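Long-range contacts in CELA1 protein (Mycobacterium tuberculosis, PDB 1UP2), which probably hydrolyses internal beta-1,4-glucosidic bonds of cellulose as a family 6 endoglucanase, here holding glucose and imino-sugar units in its substrate cleft: residues A[39-44]-A[258-263]; A[71-76]-A[111-116]; A[187-192]-A[215-220]; A[160-165]-A[196-201]. One frame throughout, in Å; residues are numbered along the deposited sequence. Where two conformers were deposited one is given.

Contact 1 of 4, residues A[39-44]-A[258-263]; sequences PQSYWL and LWIKRP. With BGC (beta-D-glucopyranose), chain E; IFM (5-hydroxymethyl-3,4-dihydroxypiperidine), chain D; ACT (acetate ion), chain H.
Two side chains of segment 39-44 converge on one carbonyl oxygen: Ser41 OG lies 2.7 Å and Trp43 NE1 2.9 Å from Ile260 O, and both reach it from the same face of the carbonyl plane. This double grip sits at the seam of the distorted beta/alpha barrel of glycosyl hydrolase family 6, where the approach to the first strand, 42-44, meets the loop leaving the last, 254-258. One main-chain bond joins the two segments there, Ser41 N to Trp259 O at 3.0 Å. With chi1 82°, the Ser41 hydroxyl stands between its own backbone N and carbonyl carbon; it is also hydrogen-bonded to Thr74 OG1.

Trp43 does two jobs. Its N-H points at Ile260 O nearly in the ring plane, which probably helps to fix the rotation of the indole. Glucose C5 lies over the centre of the Trp43 ring, 3.5 Å above its plane. Lys261, bent at chi2 (72°), brings NZ to O5 and O6 of this glucose and to O3 of the neighbouring imino sugar. Arg262 NE makes a weak bond to Ser41 O, while its NH2 forms a salt bridge with Asp13. Gln40 OE1 rests against Arg262 CB at 3.2 Å, the amide turned 71° from the guanidinium plane. Gln40 NE2 is hydrogen-bonded to Thr38 O. A water donates to Gln40 OE1 at 2.6 Å and to Pro263 O at 2.8 Å.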
# COMPACT_ATOMS: atom_id res chain seq x y z
N PRO A 39 -11.85 -5.81 2.82
CA PRO A 39 -11.31 -4.44 2.92
C PRO A 39 -9.95 -4.32 2.22
O PRO A 39 -9.08 -5.17 2.42
CB PRO A 39 -11.16 -4.18 4.42
CG PRO A 39 -11.48 -5.45 5.09
CD PRO A 39 -11.99 -6.47 4.13
N GLN A 40 -9.80 -3.27 1.41
CA GLN A 40 -8.57 -2.97 0.67
C GLN A 40 -8.25 -1.47 0.71
O GLN A 40 -9.16 -0.61 0.79
CB GLN A 40 -8.74 -3.36 -0.81
CG GLN A 40 -9.00 -4.83 -1.05
CD GLN A 40 -9.69 -5.13 -2.37
OE1 GLN A 40 -9.18 -4.77 -3.43
NE2 GLN A 40 -10.81 -5.85 -2.30
N SER A 41 -6.99 -1.13 0.57
CA SER A 41 -6.60 0.27 0.63
C SER A 41 -7.05 1.05 -0.59
O SER A 41 -7.18 0.52 -1.70
CB SER A 41 -5.09 0.42 0.88
OG SER A 41 -4.39 0.28 -0.34
N TYR A 42 -7.28 2.33 -0.36
CA TYR A 42 -7.81 3.27 -1.35
C TYR A 42 -6.62 4.16 -1.79
O TYR A 42 -6.01 4.84 -0.98
CB TYR A 42 -8.92 4.04 -0.65
CG TYR A 42 -9.54 5.19 -1.36
CD1 TYR A 42 -10.42 5.01 -2.39
CD2 TYR A 42 -9.36 6.48 -0.88
CE1 TYR A 42 -11.04 6.10 -2.99
CE2 TYR A 42 -9.99 7.56 -1.45
CZ TYR A 42 -10.83 7.36 -2.49
OH TYR A 42 -11.44 8.47 -3.05
N TRP A 43 -6.25 4.06 -3.06
CA TRP A 43 -5.03 4.68 -3.56
C TRP A 43 -5.30 6.09 -4.10
O TRP A 43 -6.22 6.31 -4.91
CB TRP A 43 -4.40 3.85 -4.69
CG TRP A 43 -3.82 2.54 -4.27
CD1 TRP A 43 -4.50 1.50 -3.72
CD2 TRP A 43 -2.47 2.09 -4.42
NE1 TRP A 43 -3.66 0.45 -3.47
CE2 TRP A 43 -2.41 0.76 -3.92
CE3 TRP A 43 -1.30 2.66 -4.93
CZ2 TRP A 43 -1.26 0.01 -3.91
CZ3 TRP A 43 -0.13 1.90 -4.92
CH2 TRP A 43 -0.12 0.58 -4.43
N LEU A 44 -4.46 7.04 -3.69
CA LEU A 44 -4.52 8.40 -4.19
C LEU A 44 -3.22 8.76 -4.88
O LEU A 44 -2.14 8.45 -4.40
CB LEU A 44 -4.77 9.36 -3.05
CG LEU A 44 -6.11 9.14 -2.29
CD1 LEU A 44 -6.20 10.01 -1.05
CD2 LEU A 44 -7.27 9.42 -3.18
N LEU A 258 -2.72 -6.60 5.73
CA LEU A 258 -3.69 -5.76 4.98
C LEU A 258 -3.71 -6.17 3.51
O LEU A 258 -2.79 -6.79 3.04
CB LEU A 258 -3.30 -4.31 5.06
CG LEU A 258 -3.31 -3.64 6.45
CD1 LEU A 258 -2.76 -2.21 6.38
CD2 LEU A 258 -4.68 -3.71 7.06
N TRP A 259 -4.76 -5.82 2.79
CA TRP A 259 -4.74 -5.90 1.33
C TRP A 259 -4.50 -4.46 0.87
O TRP A 259 -5.38 -3.60 0.96
CB TRP A 259 -6.04 -6.49 0.77
CG TRP A 259 -6.15 -7.95 0.97
CD1 TRP A 259 -5.40 -8.76 1.82
CD2 TRP A 259 -7.11 -8.83 0.34
NE1 TRP A 259 -5.84 -10.06 1.74
CE2 TRP A 259 -6.88 -10.13 0.84
CE3 TRP A 259 -8.13 -8.63 -0.60
CZ2 TRP A 259 -7.67 -11.23 0.44
CZ3 TRP A 259 -8.90 -9.71 -0.98
CH2 TRP A 259 -8.65 -11.00 -0.48
N ILE A 260 -3.25 -4.17 0.51
CA ILE A 260 -2.86 -2.83 0.13
C ILE A 260 -3.05 -2.70 -1.38
O ILE A 260 -3.89 -1.93 -1.83
CB ILE A 260 -1.43 -2.52 0.63
CG1 ILE A 260 -1.41 -2.55 2.18
CG2 ILE A 260 -0.98 -1.14 0.15
CD1 ILE A 260 -0.01 -2.48 2.85
N LYS A 261 -2.31 -3.48 -2.16
CA LYS A 261 -2.66 -3.71 -3.57
C LYS A 261 -4.08 -4.27 -3.65
O LYS A 261 -4.45 -5.06 -2.78
CB LYS A 261 -1.67 -4.71 -4.20
CG LYS A 261 -2.03 -5.19 -5.62
CD LYS A 261 -1.80 -4.07 -6.66
CE LYS A 261 -2.29 -4.48 -8.06
NZ LYS A 261 -2.31 -3.34 -9.05
N ARG A 262 -4.85 -3.88 -4.67
CA ARG A 262 -6.21 -4.41 -4.90
C ARG A 262 -6.22 -5.59 -5.89
O ARG A 262 -5.91 -5.41 -7.07
CB ARG A 262 -7.13 -3.29 -5.41
CG ARG A 262 -7.27 -2.13 -4.43
CD ARG A 262 -8.42 -1.13 -4.74
NE ARG A 262 -8.90 -0.47 -3.53
CZ ARG A 262 -9.95 0.35 -3.45
NH1 ARG A 262 -10.65 0.70 -4.52
NH2 ARG A 262 -10.25 0.87 -2.27
N PRO A 263 -6.53 -6.80 -5.41
CA PRO A 263 -6.55 -8.00 -6.27
C PRO A 263 -7.41 -7.79 -7.51
O PRO A 263 -8.54 -7.31 -7.38
CB PRO A 263 -7.15 -9.07 -5.38
CG PRO A 263 -6.67 -8.70 -4.02
CD PRO A 263 -6.84 -7.15 -4.00
C2 BGC E . -1.33 1.49 -9.90
C3 BGC E . -2.48 2.29 -9.25
C4 BGC E . -3.48 1.41 -8.49
C5 BGC E . -2.72 0.39 -7.58
C6 BGC E . -3.58 -0.63 -6.81
C1 BGC E . -0.76 0.46 -8.93
O2 BGC E . -0.31 2.32 -10.46
O3 BGC E . -3.15 3.09 -10.21
O4 BGC E . -4.31 2.28 -7.74
O5 BGC E . -1.79 -0.33 -8.37
O6 BGC E . -4.13 -1.60 -7.70
O4 IFM D . 0.12 -0.38 -9.64
C4 IFM D . 1.07 -1.04 -8.78
C3 IFM D . 1.40 -2.33 -9.49
O3 IFM D . 0.35 -3.27 -9.26
C2 IFM D . 2.77 -2.86 -9.08
N IFM D . 3.86 -1.94 -9.43
C1 IFM D . 3.53 -0.52 -9.45
C5 IFM D . 2.31 -0.14 -8.57
C6 IFM D . 2.69 -0.04 -7.10
O6 IFM D . 2.80 -1.29 -6.47
C ACT H . -13.04 3.86 -5.32
O ACT H . -12.24 3.01 -5.70
OXT ACT H . -13.54 3.85 -4.18
CH3 ACT H . -13.47 4.96 -6.27
O HOH W 1 -6.94 -4.08 3.80
O HOH W 2 -9.89 -5.46 -5.85

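Contact 2 of 4, residues A[71-76]-A[111-116]; sequences PVLTLY and SPATII. With IFM (5-hydroxymethyl-3,4-dihydroxypiperidine), chain D.
Val72 pairs with Thr114, Leu73 with Ile115 and Thr74 with Ile116, the parallel register of neighbouring strands in a beta-alpha-beta unit of the family 6 barrel, with helix 94-108 as the connection. The strand axes approach to 4.7 Å and cross at -27°, consistent with the twist of a parallel sheet.

Four main-chain hydrogen bonds carry the pairing: Thr114 N to Pro71 O, Leu73 N to Thr114 O, Ile116 N to Leu73 O and Leu75 N to Ile116 O. All fall between 2.8 and 2.9 Å. Three of these acceptors, Thr114 O, Leu73 O and Ile116 O, also take CA-H...O contacts, as from Val72 CA to Thr114 O at 3.4 Å.

Apolar contacts divide between the two faces. Toward helix 94-108, the folded chain of Ile115 (chi2 -66°) turns CD1 back to Leu73 CD1, 4.1 Å away, and Leu73 CD1 also meets Ala113 CB. Ile115 CG2 lies 3.8 Å from both Leu75 CG and Leu75 CD1, and the Leu75 side chain rests on Trp100 and Ile101 of the helix. On the face bearing Val72, Thr74, Thr114 and Ile116, Val72 and Thr114 run alongside each other, with Val72 CG2 4.0 Å from Thr114 CB.

One polar side chain on this face is Thr74, whose OG1 packs near Ile116 CB but is hydrogen-bonded to Ser41 OG. Tyr76 OH comes within 3.3 Å of imino-sugar C5.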
# COMPACT_ATOMS: atom_id res chain seq x y z
N PRO A 71 -10.37 3.26 7.83
CA PRO A 71 -10.01 3.36 6.43
C PRO A 71 -8.50 3.19 6.26
O PRO A 71 -7.71 3.64 7.11
CB PRO A 71 -10.42 4.77 6.05
CG PRO A 71 -10.25 5.59 7.31
CD PRO A 71 -10.52 4.61 8.45
N VAL A 72 -8.11 2.56 5.16
CA VAL A 72 -6.70 2.48 4.77
C VAL A 72 -6.56 3.20 3.44
O VAL A 72 -7.28 2.90 2.49
CB VAL A 72 -6.22 1.03 4.62
CG1 VAL A 72 -4.69 0.96 4.39
CG2 VAL A 72 -6.65 0.20 5.87
N LEU A 73 -5.65 4.18 3.40
CA LEU A 73 -5.36 4.98 2.21
C LEU A 73 -3.91 4.76 1.85
O LEU A 73 -3.04 4.68 2.73
CB LEU A 73 -5.58 6.46 2.51
CG LEU A 73 -7.04 6.77 2.89
CD1 LEU A 73 -7.24 6.66 4.38
CD2 LEU A 73 -7.45 8.10 2.42
N THR A 74 -3.65 4.66 0.56
CA THR A 74 -2.30 4.57 0.03
C THR A 74 -1.97 5.81 -0.78
O THR A 74 -2.70 6.17 -1.76
CB THR A 74 -2.18 3.32 -0.83
OG1 THR A 74 -2.44 2.15 -0.02
CG2 THR A 74 -0.74 3.13 -1.36
N LEU A 75 -0.88 6.46 -0.39
CA LEU A 75 -0.37 7.64 -1.06
C LEU A 75 0.66 7.22 -2.09
O LEU A 75 1.68 6.63 -1.75
CB LEU A 75 0.20 8.63 -0.04
CG LEU A 75 -0.79 9.15 1.01
CD1 LEU A 75 -0.09 10.24 1.83
CD2 LEU A 75 -2.15 9.65 0.40
N TYR A 76 0.39 7.51 -3.35
CA TYR A 76 1.22 7.05 -4.46
C TYR A 76 1.41 8.17 -5.48
O TYR A 76 1.04 8.04 -6.65
CB TYR A 76 0.59 5.78 -5.10
CG TYR A 76 1.46 4.99 -6.02
CD1 TYR A 76 2.81 4.67 -5.69
CD2 TYR A 76 0.95 4.49 -7.23
CE1 TYR A 76 3.61 3.94 -6.56
CE2 TYR A 76 1.77 3.79 -8.12
CZ TYR A 76 3.09 3.52 -7.78
OH TYR A 76 3.87 2.78 -8.67
N SER A 111 -9.18 12.66 12.25
CA SER A 111 -9.97 11.47 12.00
C SER A 111 -9.09 10.21 11.94
O SER A 111 -7.90 10.30 11.59
CB SER A 111 -10.78 11.62 10.70
OG SER A 111 -11.78 12.62 10.85
N PRO A 112 -9.65 9.06 12.32
CA PRO A 112 -8.91 7.79 12.24
C PRO A 112 -8.60 7.45 10.80
O PRO A 112 -9.45 7.61 9.95
CB PRO A 112 -9.90 6.76 12.82
CG PRO A 112 -10.81 7.58 13.67
CD PRO A 112 -11.00 8.85 12.89
N ALA A 113 -7.37 7.01 10.55
CA ALA A 113 -6.94 6.57 9.25
C ALA A 113 -5.64 5.79 9.34
O ALA A 113 -4.82 5.98 10.23
CB ALA A 113 -6.76 7.77 8.28
N THR A 114 -5.47 4.91 8.39
CA THR A 114 -4.23 4.18 8.25
C THR A 114 -3.64 4.64 6.93
O THR A 114 -4.34 4.63 5.94
CB THR A 114 -4.53 2.66 8.26
OG1 THR A 114 -5.04 2.26 9.54
CG2 THR A 114 -3.27 1.88 8.08
N ILE A 115 -2.38 5.11 6.92
CA ILE A 115 -1.77 5.65 5.72
C ILE A 115 -0.56 4.85 5.33
O ILE A 115 0.39 4.72 6.13
CB ILE A 115 -1.30 7.12 5.89
CG1 ILE A 115 -2.38 7.97 6.57
CG2 ILE A 115 -0.90 7.67 4.52
CD1 ILE A 115 -3.64 8.16 5.76
N ILE A 116 -0.58 4.32 4.11
CA ILE A 116 0.59 3.66 3.52
C ILE A 116 1.30 4.71 2.67
O ILE A 116 0.77 5.13 1.61
CB ILE A 116 0.16 2.42 2.68
CG1 ILE A 116 -0.72 1.46 3.49
CG2 ILE A 116 1.39 1.68 2.13
CD1 ILE A 116 -0.09 0.93 4.83
O4 IFM D . 0.12 -0.38 -9.64
C4 IFM D . 1.07 -1.04 -8.78
C3 IFM D . 1.40 -2.33 -9.49
O3 IFM D . 0.35 -3.27 -9.26
C2 IFM D . 2.77 -2.86 -9.08
N IFM D . 3.86 -1.94 -9.43
C1 IFM D . 3.53 -0.52 -9.45
C5 IFM D . 2.31 -0.14 -8.57
C6 IFM D . 2.69 -0.04 -7.10
O6 IFM D . 2.80 -1.29 -6.47

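Contact 3 of 4, residues A[187-192]-A[215-220]; sequences LNVSNF and VIDTSR. With BGC (beta-D-glucopyranose), chain C; IFM (5-hydroxymethyl-3,4-dihydroxypiperidine), chain D.
Arg220 crosses the Phe192 ring at a slant. Its CB meets CD2 and CE2 of the ring at 3.7 Å, and CD passes CE2. The bend at chi3 (-63°) then brings the guanidinium to the ring: Arg220 NE is 3.5 Å from Phe192 CE2, and Phe192 CZ sits 3.3 Å above the Arg220 guanidinium plane, over its centre. Ring and guanidinium planes are inclined by 36°. NE also donates to a water shared with Asn191 O and Ser219 OG. At the tip, Arg220 NH2 reaches Ser190 O at 2.9 Å from above the carbonyl plane and forms a salt bridge with Asp267.

Asp217 holds the type II turn Asn188 to Asn191 at the same residue, Ser190, through its N-H. Asp217 OD2 accepts from Ser190 N at 3.0 Å and from Lys261 N; OD1 takes Ser219 N, making an Asx turn, Ser219 OG from the same face, and also Ile260 N. Asn188 ND2 returns a bond to Asp217 O.

With its N-H and C=O both bound, Ser190 is probably held firmly enough to present OG to imino-sugar O6, 2.6 Å away, while Asn191 ND2 holds glucose O6 through a nearly straight bond, which suggests that the turn holds its ligand-binding groups in place.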
# COMPACT_ATOMS: atom_id res chain seq x y z
N LEU A 187 5.35 -3.62 4.12
CA LEU A 187 6.09 -4.62 3.36
C LEU A 187 5.22 -5.38 2.37
O LEU A 187 4.02 -5.52 2.57
CB LEU A 187 6.69 -5.66 4.30
CG LEU A 187 7.78 -5.25 5.29
CD1 LEU A 187 8.12 -6.47 6.18
CD2 LEU A 187 9.03 -4.70 4.52
N ASN A 188 5.84 -5.85 1.30
CA ASN A 188 5.20 -6.75 0.31
C ASN A 188 4.11 -6.10 -0.54
O ASN A 188 3.32 -6.83 -1.17
CB ASN A 188 4.56 -7.97 1.02
CG ASN A 188 4.68 -9.24 0.19
OD1 ASN A 188 5.67 -9.43 -0.50
ND2 ASN A 188 3.69 -10.14 0.31
N VAL A 189 4.06 -4.76 -0.55
CA VAL A 189 3.00 -4.07 -1.28
C VAL A 189 3.08 -4.40 -2.77
O VAL A 189 4.11 -4.17 -3.41
CB VAL A 189 3.01 -2.54 -1.06
CG1 VAL A 189 2.01 -1.85 -1.95
CG2 VAL A 189 2.72 -2.21 0.38
N SER A 190 1.99 -4.96 -3.28
CA SER A 190 1.83 -5.40 -4.65
C SER A 190 2.79 -6.53 -5.00
O SER A 190 3.00 -6.81 -6.17
CB SER A 190 2.01 -4.25 -5.66
OG SER A 190 1.27 -3.08 -5.33
N ASN A 191 3.37 -7.17 -4.00
CA ASN A 191 4.18 -8.34 -4.25
C ASN A 191 3.54 -9.62 -3.69
O ASN A 191 2.35 -9.62 -3.34
CB ASN A 191 5.64 -8.10 -3.85
CG ASN A 191 6.63 -8.79 -4.80
OD1 ASN A 191 6.65 -10.03 -4.92
ND2 ASN A 191 7.45 -7.99 -5.50
N PHE A 192 4.29 -10.72 -3.66
CA PHE A 192 3.76 -12.05 -3.52
C PHE A 192 4.52 -12.93 -2.54
O PHE A 192 4.25 -14.11 -2.47
CB PHE A 192 3.82 -12.69 -4.91
CG PHE A 192 3.16 -11.86 -5.97
CD1 PHE A 192 3.89 -10.91 -6.67
CD2 PHE A 192 1.84 -12.05 -6.30
CE1 PHE A 192 3.28 -10.14 -7.66
CE2 PHE A 192 1.24 -11.27 -7.28
CZ PHE A 192 1.97 -10.32 -7.95
N VAL A 215 3.13 -3.46 8.74
CA VAL A 215 2.04 -4.17 8.15
C VAL A 215 2.55 -4.92 6.93
O VAL A 215 3.53 -4.49 6.29
CB VAL A 215 0.86 -3.26 7.77
CG1 VAL A 215 0.23 -2.66 9.03
CG2 VAL A 215 1.28 -2.15 6.81
N ILE A 216 1.92 -6.04 6.60
CA ILE A 216 2.28 -6.83 5.42
C ILE A 216 1.10 -6.90 4.45
O ILE A 216 -0.00 -7.19 4.85
CB ILE A 216 2.69 -8.28 5.81
CG1 ILE A 216 3.89 -8.30 6.76
CG2 ILE A 216 2.92 -9.14 4.56
CD1 ILE A 216 4.11 -9.65 7.49
N ASP A 217 1.36 -6.65 3.17
CA ASP A 217 0.37 -6.81 2.13
C ASP A 217 0.26 -8.31 1.84
O ASP A 217 1.17 -8.90 1.27
CB ASP A 217 0.80 -6.05 0.88
CG ASP A 217 -0.30 -5.91 -0.14
OD1 ASP A 217 -1.39 -6.53 0.04
OD2 ASP A 217 -0.14 -5.21 -1.17
N THR A 218 -0.88 -8.89 2.21
CA THR A 218 -1.22 -10.29 1.94
C THR A 218 -2.27 -10.44 0.85
O THR A 218 -2.88 -11.52 0.70
CB THR A 218 -1.72 -10.98 3.23
OG1 THR A 218 -2.77 -10.20 3.84
CG2 THR A 218 -0.60 -11.05 4.29
N SER A 219 -2.47 -9.41 0.05
CA SER A 219 -3.46 -9.47 -1.02
C SER A 219 -3.26 -10.62 -2.03
O SER A 219 -4.22 -11.21 -2.49
CB SER A 219 -3.52 -8.13 -1.76
OG SER A 219 -2.25 -7.79 -2.27
N ARG A 220 -2.01 -10.95 -2.36
CA ARG A 220 -1.74 -11.90 -3.44
C ARG A 220 -0.65 -12.93 -3.10
O ARG A 220 -0.02 -13.50 -4.03
CB ARG A 220 -1.36 -11.12 -4.71
CG ARG A 220 -2.44 -10.22 -5.18
CD ARG A 220 -2.20 -9.56 -6.53
NE ARG A 220 -1.03 -8.67 -6.53
CZ ARG A 220 -0.55 -8.08 -7.63
NH1 ARG A 220 -1.16 -8.25 -8.80
NH2 ARG A 220 0.50 -7.28 -7.55
C2 BGC C . 8.79 -2.83 -9.48
C3 BGC C . 7.63 -2.03 -8.90
C4 BGC C . 6.72 -2.95 -8.07
C5 BGC C . 7.52 -3.73 -7.05
C6 BGC C . 6.65 -4.74 -6.29
C1 BGC C . 9.50 -3.57 -8.36
O2 BGC C . 9.68 -2.04 -10.27
O3 BGC C . 6.89 -1.44 -9.96
O4 BGC C . 5.71 -2.19 -7.42
O5 BGC C . 8.57 -4.44 -7.70
O6 BGC C . 7.45 -5.33 -5.28
O4 IFM D . 0.12 -0.38 -9.64
C4 IFM D . 1.07 -1.04 -8.78
C3 IFM D . 1.40 -2.33 -9.49
O3 IFM D . 0.35 -3.27 -9.26
C2 IFM D . 2.77 -2.86 -9.08
N IFM D . 3.86 -1.94 -9.43
C1 IFM D . 3.53 -0.52 -9.45
C5 IFM D . 2.31 -0.14 -8.57
C6 IFM D . 2.69 -0.04 -7.10
O6 IFM D . 2.80 -1.29 -6.47
O HOH W 3 0.06 -8.04 -3.99
O HOH W 4 0.57 -10.09 -1.21

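Contact 4 of 4, residues A[160-165]-A[196-201]; sequences GHSRWL and DEEIGY. With IFM (5-hydroxymethyl-3,4-dihydroxypiperidine), chain B; BGC (beta-D-glucopyranose), chain C; SO4 (sulfate ion), chain G.
Ser162 lies flat on Tyr201, its CA 3.5 Å from the ring centroid and only 9° off the normal, a CH-pi contact over the middle of one face. It belongs to a type I turn, His161 to Trp164, in the loop after strand 153-158 of the family 6 barrel, and here that loop packs on helix 195-208.

The close-packed side is built round this face. Tyr201 CG, anti to the backbone N (chi1 -173°), carries the ring under the turn. Tyr201 OH donates to Leu165 O; the 2.5 Å separation is unusually short and its exact value doubtful. Glu198, bent at chi2, comes back under the loop and accepts Ser162 N on the syn lone pair of OE1 at 3.1 Å. Ser162 OG lies very close to both Glu197 OE2 and Glu198 OE2.

Toward solvent the contact thins to a single salt bridge. The extended Arg163 crosses Glu197 at about a right angle, yet guanidinium and carboxylate are nearly coplanar, 8° apart. Arg163 NE meets Glu197 OE2 at 2.9 Å and Arg163 NH2 meets Glu197 OE1 at 2.8 Å, each on a syn lone pair, while NH1 and NH2 also hold a sulfate ion.

On the ligand side, Arg163 N donates to His161 ND1 in the ring plane, and His161 NE2 donates to imino-sugar O3 at 2.9 Å.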
# COMPACT_ATOMS: atom_id res chain seq x y z
N GLY A 160 9.53 -1.67 0.86
CA GLY A 160 9.85 -2.71 -0.11
C GLY A 160 9.45 -4.09 0.39
O GLY A 160 8.35 -4.26 0.91
N HIS A 161 10.35 -5.05 0.25
CA HIS A 161 10.12 -6.46 0.60
C HIS A 161 11.43 -7.19 0.83
O HIS A 161 12.52 -6.66 0.61
CB HIS A 161 9.23 -7.21 -0.45
CG HIS A 161 9.81 -7.24 -1.83
ND1 HIS A 161 11.04 -7.81 -2.12
CD2 HIS A 161 9.31 -6.81 -3.01
CE1 HIS A 161 11.28 -7.68 -3.41
NE2 HIS A 161 10.25 -7.07 -3.97
N SER A 162 11.30 -8.42 1.29
CA SER A 162 12.39 -9.21 1.79
C SER A 162 13.41 -9.59 0.73
O SER A 162 14.48 -10.12 1.07
CB SER A 162 11.82 -10.45 2.47
OG SER A 162 11.17 -11.23 1.47
N ARG A 163 13.11 -9.36 -0.55
CA ARG A 163 14.03 -9.64 -1.63
C ARG A 163 14.40 -8.42 -2.46
O ARG A 163 14.83 -8.53 -3.60
CB ARG A 163 13.48 -10.78 -2.51
CG ARG A 163 13.46 -12.04 -1.69
CD ARG A 163 13.38 -13.29 -2.45
NE ARG A 163 12.85 -14.36 -1.59
CZ ARG A 163 12.51 -15.56 -2.06
NH1 ARG A 163 12.72 -15.86 -3.35
NH2 ARG A 163 12.00 -16.49 -1.28
N TRP A 164 14.30 -7.25 -1.85
CA TRP A 164 14.64 -6.00 -2.51
C TRP A 164 15.91 -5.44 -1.82
O TRP A 164 17.01 -5.96 -2.06
CB TRP A 164 13.43 -5.04 -2.49
CG TRP A 164 13.46 -4.02 -3.53
CD1 TRP A 164 14.56 -3.55 -4.19
CD2 TRP A 164 12.34 -3.28 -4.05
NE1 TRP A 164 14.20 -2.58 -5.09
CE2 TRP A 164 12.84 -2.40 -5.04
CE3 TRP A 164 10.96 -3.30 -3.81
CZ2 TRP A 164 12.02 -1.52 -5.75
CZ3 TRP A 164 10.14 -2.41 -4.51
CH2 TRP A 164 10.67 -1.54 -5.47
N LEU A 165 15.80 -4.39 -1.01
CA LEU A 165 16.96 -4.00 -0.19
C LEU A 165 17.11 -4.89 1.03
O LEU A 165 16.17 -5.54 1.51
CB LEU A 165 16.83 -2.53 0.31
CG LEU A 165 16.55 -1.44 -0.73
CD1 LEU A 165 16.75 -0.04 -0.08
CD2 LEU A 165 17.34 -1.58 -2.01
N ASP A 196 5.37 -15.48 6.20
CA ASP A 196 6.49 -15.91 7.06
C ASP A 196 7.79 -15.20 6.71
O ASP A 196 8.55 -14.74 7.59
CB ASP A 196 6.75 -17.41 6.91
CG ASP A 196 5.78 -18.24 7.66
OD1 ASP A 196 5.07 -17.71 8.57
OD2 ASP A 196 5.69 -19.47 7.44
N GLU A 197 8.06 -15.13 5.42
CA GLU A 197 9.28 -14.48 4.97
C GLU A 197 9.27 -13.02 5.36
O GLU A 197 10.31 -12.45 5.75
CB GLU A 197 9.48 -14.62 3.46
CG GLU A 197 10.87 -14.15 3.07
CD GLU A 197 11.25 -14.45 1.63
OE1 GLU A 197 10.90 -15.52 1.08
OE2 GLU A 197 11.89 -13.56 1.02
N GLU A 198 8.12 -12.39 5.18
CA GLU A 198 8.02 -10.95 5.42
C GLU A 198 8.08 -10.64 6.91
O GLU A 198 8.58 -9.57 7.29
CB GLU A 198 6.78 -10.35 4.76
CG GLU A 198 6.74 -10.46 3.23
CD GLU A 198 8.12 -10.27 2.61
OE1 GLU A 198 8.49 -9.11 2.37
OE2 GLU A 198 8.83 -11.27 2.31
N ILE A 199 7.59 -11.55 7.74
CA ILE A 199 7.68 -11.38 9.18
C ILE A 199 9.15 -11.36 9.64
O ILE A 199 9.55 -10.50 10.43
CB ILE A 199 6.86 -12.48 9.93
CG1 ILE A 199 5.38 -12.16 9.88
CG2 ILE A 199 7.29 -12.59 11.39
CD1 ILE A 199 4.51 -13.33 10.33
N GLY A 200 9.96 -12.29 9.14
CA GLY A 200 11.35 -12.35 9.52
C GLY A 200 12.10 -11.08 9.13
O GLY A 200 12.88 -10.52 9.91
N TYR A 201 11.80 -10.62 7.90
CA TYR A 201 12.37 -9.37 7.39
C TYR A 201 11.90 -8.14 8.21
O TYR A 201 12.72 -7.27 8.57
CB TYR A 201 11.97 -9.25 5.92
CG TYR A 201 12.59 -8.11 5.16
CD1 TYR A 201 13.96 -8.09 4.86
CD2 TYR A 201 11.81 -7.08 4.69
CE1 TYR A 201 14.51 -7.05 4.13
CE2 TYR A 201 12.35 -6.02 3.95
CZ TYR A 201 13.70 -6.00 3.68
OH TYR A 201 14.26 -4.98 2.94
O4 IFM B . 10.58 -4.32 -8.92
C4 IFM B . 11.62 -4.68 -8.00
C3 IFM B . 11.39 -6.11 -7.52
O3 IFM B . 10.23 -6.15 -6.68
C2 IFM B . 12.59 -6.65 -6.73
N IFM B . 13.86 -6.42 -7.42
C1 IFM B . 14.10 -5.04 -7.86
C5 IFM B . 12.95 -4.55 -8.73
C6 IFM B . 13.10 -3.08 -9.14
O6 IFM B . 14.38 -2.86 -9.70
C2 BGC C . 8.79 -2.83 -9.48
C3 BGC C . 7.63 -2.03 -8.90
C4 BGC C . 6.72 -2.95 -8.07
C5 BGC C . 7.52 -3.73 -7.05
C6 BGC C . 6.65 -4.74 -6.29
C1 BGC C . 9.50 -3.57 -8.36
O2 BGC C . 9.68 -2.04 -10.27
O3 BGC C . 6.89 -1.44 -9.96
O4 BGC C . 5.71 -2.19 -7.42
O5 BGC C . 8.57 -4.44 -7.70
O6 BGC C . 7.45 -5.33 -5.28
S SO4 G . 10.77 -19.18 -3.95
O1 SO4 G . 11.25 -18.18 -4.93
O2 SO4 G . 9.45 -19.67 -4.41
O3 SO4 G . 10.68 -18.65 -2.58
O4 SO4 G . 11.74 -20.32 -3.92
O HOH W 5 13.19 -3.58 0.72

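In the fold
The four contacts belong to one parallel seven-stranded sheet, its loops and helix 195-208. Contact 1 joins the regions of the two outermost strands, and the other three are nested within the loop it closes; contact 2 comes first, then contacts 4 and 3, whose segments alternate along the chain. Centres of contacts 1 and 2, 1 and 3, and 3 and 4 are each about 10 Å apart and these pairs touch, whereas contacts 2 and 4 lie about 22 Å apart on opposite sides of the chain's centre. Contacts 1, 2 and 3 share one imino-sugar unit, and contacts 3 and 4 a glucose, consistent with a cleft built from residues at and after the C-terminal ends of several strands.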